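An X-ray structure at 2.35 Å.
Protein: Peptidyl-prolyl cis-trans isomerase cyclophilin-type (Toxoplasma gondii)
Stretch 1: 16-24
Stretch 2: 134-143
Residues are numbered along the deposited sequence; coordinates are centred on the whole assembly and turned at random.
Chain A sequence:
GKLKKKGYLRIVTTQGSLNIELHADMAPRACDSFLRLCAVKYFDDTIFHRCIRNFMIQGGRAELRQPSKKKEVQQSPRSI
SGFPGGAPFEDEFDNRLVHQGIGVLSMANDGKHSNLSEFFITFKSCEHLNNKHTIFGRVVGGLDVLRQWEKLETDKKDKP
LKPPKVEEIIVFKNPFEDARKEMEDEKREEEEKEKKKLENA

Stretch 1 (16-24) GSLNIELHA
Stretch 2 134-143: TIFGRVVGGL

How do the strands run? Strand 16-22 lies antiparallel to the strand that begins at Ile-135, their directions 145° apart and their axes 4.7 Å apart at closest; the stretches bury 650 Å². Residues 17-22 are extended (phi -94 to -130, psi 128 to 147). Pairing is Asn-19 with Gly-141, then Ile-20 with Val-139, Glu-21 with Arg-138 and Leu-22 with Gly-137; the shift after Asn-19 is a beta bulge.

What happens at the bulge? The place of Gly-142 suits glycine: at phi/psi 111/24 a CB would be jammed against the preceding carbonyl O, and it would also clash with Ser-17 O. Leu-18 (m, t) reaches Val-139 CG1 with CD2 (4.0 Å). Asn-19 N donates to Gly-141 O (2.6 Å), while Asn-19 O accepts from Val-140 N (2.8 Å) and Gly-141 N (3.3 Å).

What fills the two faces? Ile-20 (m, t) packs CG1 on Val-139 CG2 (4.1 Å), sharing its face with Leu-22. On the other face, Glu-21 N donates to Arg-138 O (2.9 Å) and Arg-138 N to Glu-21 O (3.0 Å). The buried Glu-21 (t, t, chi3 67°) forms a salt bridge, OE1 to NE of the exposed Arg-138 (p, t, t), 2.7 Å; Arg-138 NH2 also donates to Glu-21 OE1 (3.0 Å).

How does the pairing finish? Leu-22 (m, t) meets Phe-136 CD1 with CD2 (3.8 Å); a CB on Gly-137 would clash with Glu-21 O. At His-23 (phi/psi -82/63) the extended run breaks, and its N donates to Phe-136 O (2.8 Å). Its ring (m, chi2 -58°) brings CD2 within 3.5 Å of Gly-137 CA, and one water bridges His-23 NE2 (3.1 Å) and Gly-137 O (2.7 Å).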

# COMPACT_ATOMS: atom_id res chain seq x y z
N GLY A 16 11.74 7.60 -6.46
CA GLY A 16 11.23 8.55 -5.49
C GLY A 16 10.86 7.91 -4.17
O GLY A 16 10.79 6.68 -4.06
N SER A 17 10.64 8.76 -3.17
CA SER A 17 10.32 8.32 -1.82
C SER A 17 8.99 8.91 -1.34
O SER A 17 8.62 10.03 -1.70
CB SER A 17 11.44 8.71 -0.85
OG SER A 17 12.61 7.94 -1.10
N LEU A 18 8.28 8.13 -0.52
CA LEU A 18 7.00 8.56 0.02
C LEU A 18 7.00 8.54 1.54
O LEU A 18 7.38 7.54 2.15
CB LEU A 18 5.85 7.69 -0.50
CG LEU A 18 5.57 7.65 -2.01
CD1 LEU A 18 4.52 6.60 -2.28
CD2 LEU A 18 5.10 8.98 -2.53
N ASN A 19 6.56 9.66 2.13
CA ASN A 19 6.37 9.76 3.57
C ASN A 19 4.93 9.44 3.93
O ASN A 19 3.99 10.01 3.37
CB ASN A 19 6.77 11.15 4.08
CG ASN A 19 8.28 11.36 4.11
OD1 ASN A 19 9.06 10.41 4.16
ND2 ASN A 19 8.69 12.62 4.09
N ILE A 20 4.77 8.53 4.88
CA ILE A 20 3.46 7.95 5.15
C ILE A 20 3.10 7.98 6.63
O ILE A 20 3.91 7.65 7.49
CB ILE A 20 3.35 6.51 4.54
CG1 ILE A 20 3.15 6.60 3.02
CG2 ILE A 20 2.23 5.70 5.20
CD1 ILE A 20 3.46 5.34 2.29
N GLU A 21 1.87 8.40 6.91
CA GLU A 21 1.26 8.27 8.21
C GLU A 21 0.31 7.08 8.22
O GLU A 21 -0.54 6.95 7.33
CB GLU A 21 0.49 9.54 8.54
CG GLU A 21 -0.32 9.47 9.82
CD GLU A 21 -0.96 10.79 10.14
OE1 GLU A 21 -1.86 11.23 9.38
OE2 GLU A 21 -0.57 11.40 11.15
N LEU A 22 0.45 6.22 9.22
CA LEU A 22 -0.45 5.09 9.39
C LEU A 22 -1.51 5.37 10.46
O LEU A 22 -1.18 5.75 11.57
CB LEU A 22 0.34 3.84 9.75
CG LEU A 22 1.31 3.25 8.72
CD1 LEU A 22 1.88 1.99 9.30
CD2 LEU A 22 0.65 2.95 7.39
N HIS A 23 -2.78 5.15 10.12
CA HIS A 23 -3.89 5.34 11.06
C HIS A 23 -4.10 4.13 11.98
O HIS A 23 -5.15 3.50 11.96
CB HIS A 23 -5.18 5.66 10.31
CG HIS A 23 -5.06 6.79 9.35
ND1 HIS A 23 -4.67 8.06 9.74
CD2 HIS A 23 -5.30 6.86 8.02
CE1 HIS A 23 -4.66 8.85 8.69
NE2 HIS A 23 -5.05 8.15 7.63
N ALA A 24 -3.09 3.85 12.80
CA ALA A 24 -3.12 2.79 13.81
C ALA A 24 -4.24 2.96 14.82
O ALA A 24 -4.60 2.00 15.53
CB ALA A 24 -1.79 2.74 14.52
N THR A 134 -9.88 -1.52 3.42
CA THR A 134 -9.32 -0.92 4.63
C THR A 134 -8.35 0.19 4.25
O THR A 134 -7.29 -0.08 3.68
CB THR A 134 -8.55 -1.95 5.49
OG1 THR A 134 -9.44 -2.99 5.93
CG2 THR A 134 -7.93 -1.27 6.71
N ILE A 135 -8.75 1.43 4.54
CA ILE A 135 -7.86 2.57 4.47
C ILE A 135 -7.08 2.55 5.75
O ILE A 135 -7.67 2.53 6.84
CB ILE A 135 -8.66 3.91 4.38
CG1 ILE A 135 -9.30 4.04 2.99
CG2 ILE A 135 -7.75 5.11 4.70
CD1 ILE A 135 -10.49 4.96 2.95
N PHE A 136 -5.75 2.55 5.65
CA PHE A 136 -4.93 2.46 6.85
C PHE A 136 -3.83 3.51 6.90
O PHE A 136 -3.03 3.53 7.84
CB PHE A 136 -4.40 1.02 7.06
CG PHE A 136 -3.40 0.55 6.03
CD1 PHE A 136 -2.05 0.42 6.36
CD2 PHE A 136 -3.81 0.21 4.74
CE1 PHE A 136 -1.13 -0.02 5.42
CE2 PHE A 136 -2.89 -0.23 3.80
CZ PHE A 136 -1.55 -0.35 4.14
N GLY A 137 -3.81 4.40 5.92
CA GLY A 137 -2.87 5.50 5.95
C GLY A 137 -3.07 6.58 4.91
O GLY A 137 -4.04 6.58 4.16
N ARG A 138 -2.12 7.51 4.90
CA ARG A 138 -2.07 8.56 3.89
C ARG A 138 -0.63 9.02 3.66
O ARG A 138 0.20 9.00 4.57
CB ARG A 138 -2.95 9.75 4.27
CG ARG A 138 -2.62 10.34 5.64
CD ARG A 138 -3.27 11.69 5.83
NE ARG A 138 -2.87 12.29 7.10
CZ ARG A 138 -2.74 13.59 7.32
NH1 ARG A 138 -2.97 14.46 6.34
NH2 ARG A 138 -2.37 14.04 8.51
N VAL A 139 -0.35 9.43 2.43
CA VAL A 139 0.94 10.03 2.07
C VAL A 139 0.94 11.48 2.57
O VAL A 139 0.14 12.29 2.12
CB VAL A 139 1.18 9.95 0.53
CG1 VAL A 139 2.53 10.55 0.15
CG2 VAL A 139 1.10 8.52 0.05
N VAL A 140 1.83 11.78 3.51
CA VAL A 140 1.97 13.11 4.10
C VAL A 140 3.16 13.88 3.50
O VAL A 140 3.38 15.05 3.81
CB VAL A 140 2.10 13.05 5.65
CG1 VAL A 140 0.80 12.59 6.30
CG2 VAL A 140 3.28 12.16 6.08
N GLY A 141 3.92 13.21 2.64
CA GLY A 141 5.01 13.83 1.92
C GLY A 141 5.45 12.97 0.75
O GLY A 141 5.67 11.76 0.89
N GLY A 142 5.59 13.60 -0.42
CA GLY A 142 5.96 12.91 -1.65
C GLY A 142 4.83 12.85 -2.66
O GLY A 142 4.82 11.99 -3.53
N LEU A 143 3.88 13.78 -2.56
CA LEU A 143 2.72 13.80 -3.44
C LEU A 143 3.13 14.02 -4.89
O LEU A 143 2.42 13.60 -5.81
CB LEU A 143 1.70 14.87 -3.02
CG LEU A 143 0.86 14.72 -1.74
CD1 LEU A 143 -0.11 15.88 -1.64
CD2 LEU A 143 0.11 13.40 -1.66
O HOH W 1 -6.06 8.36 4.68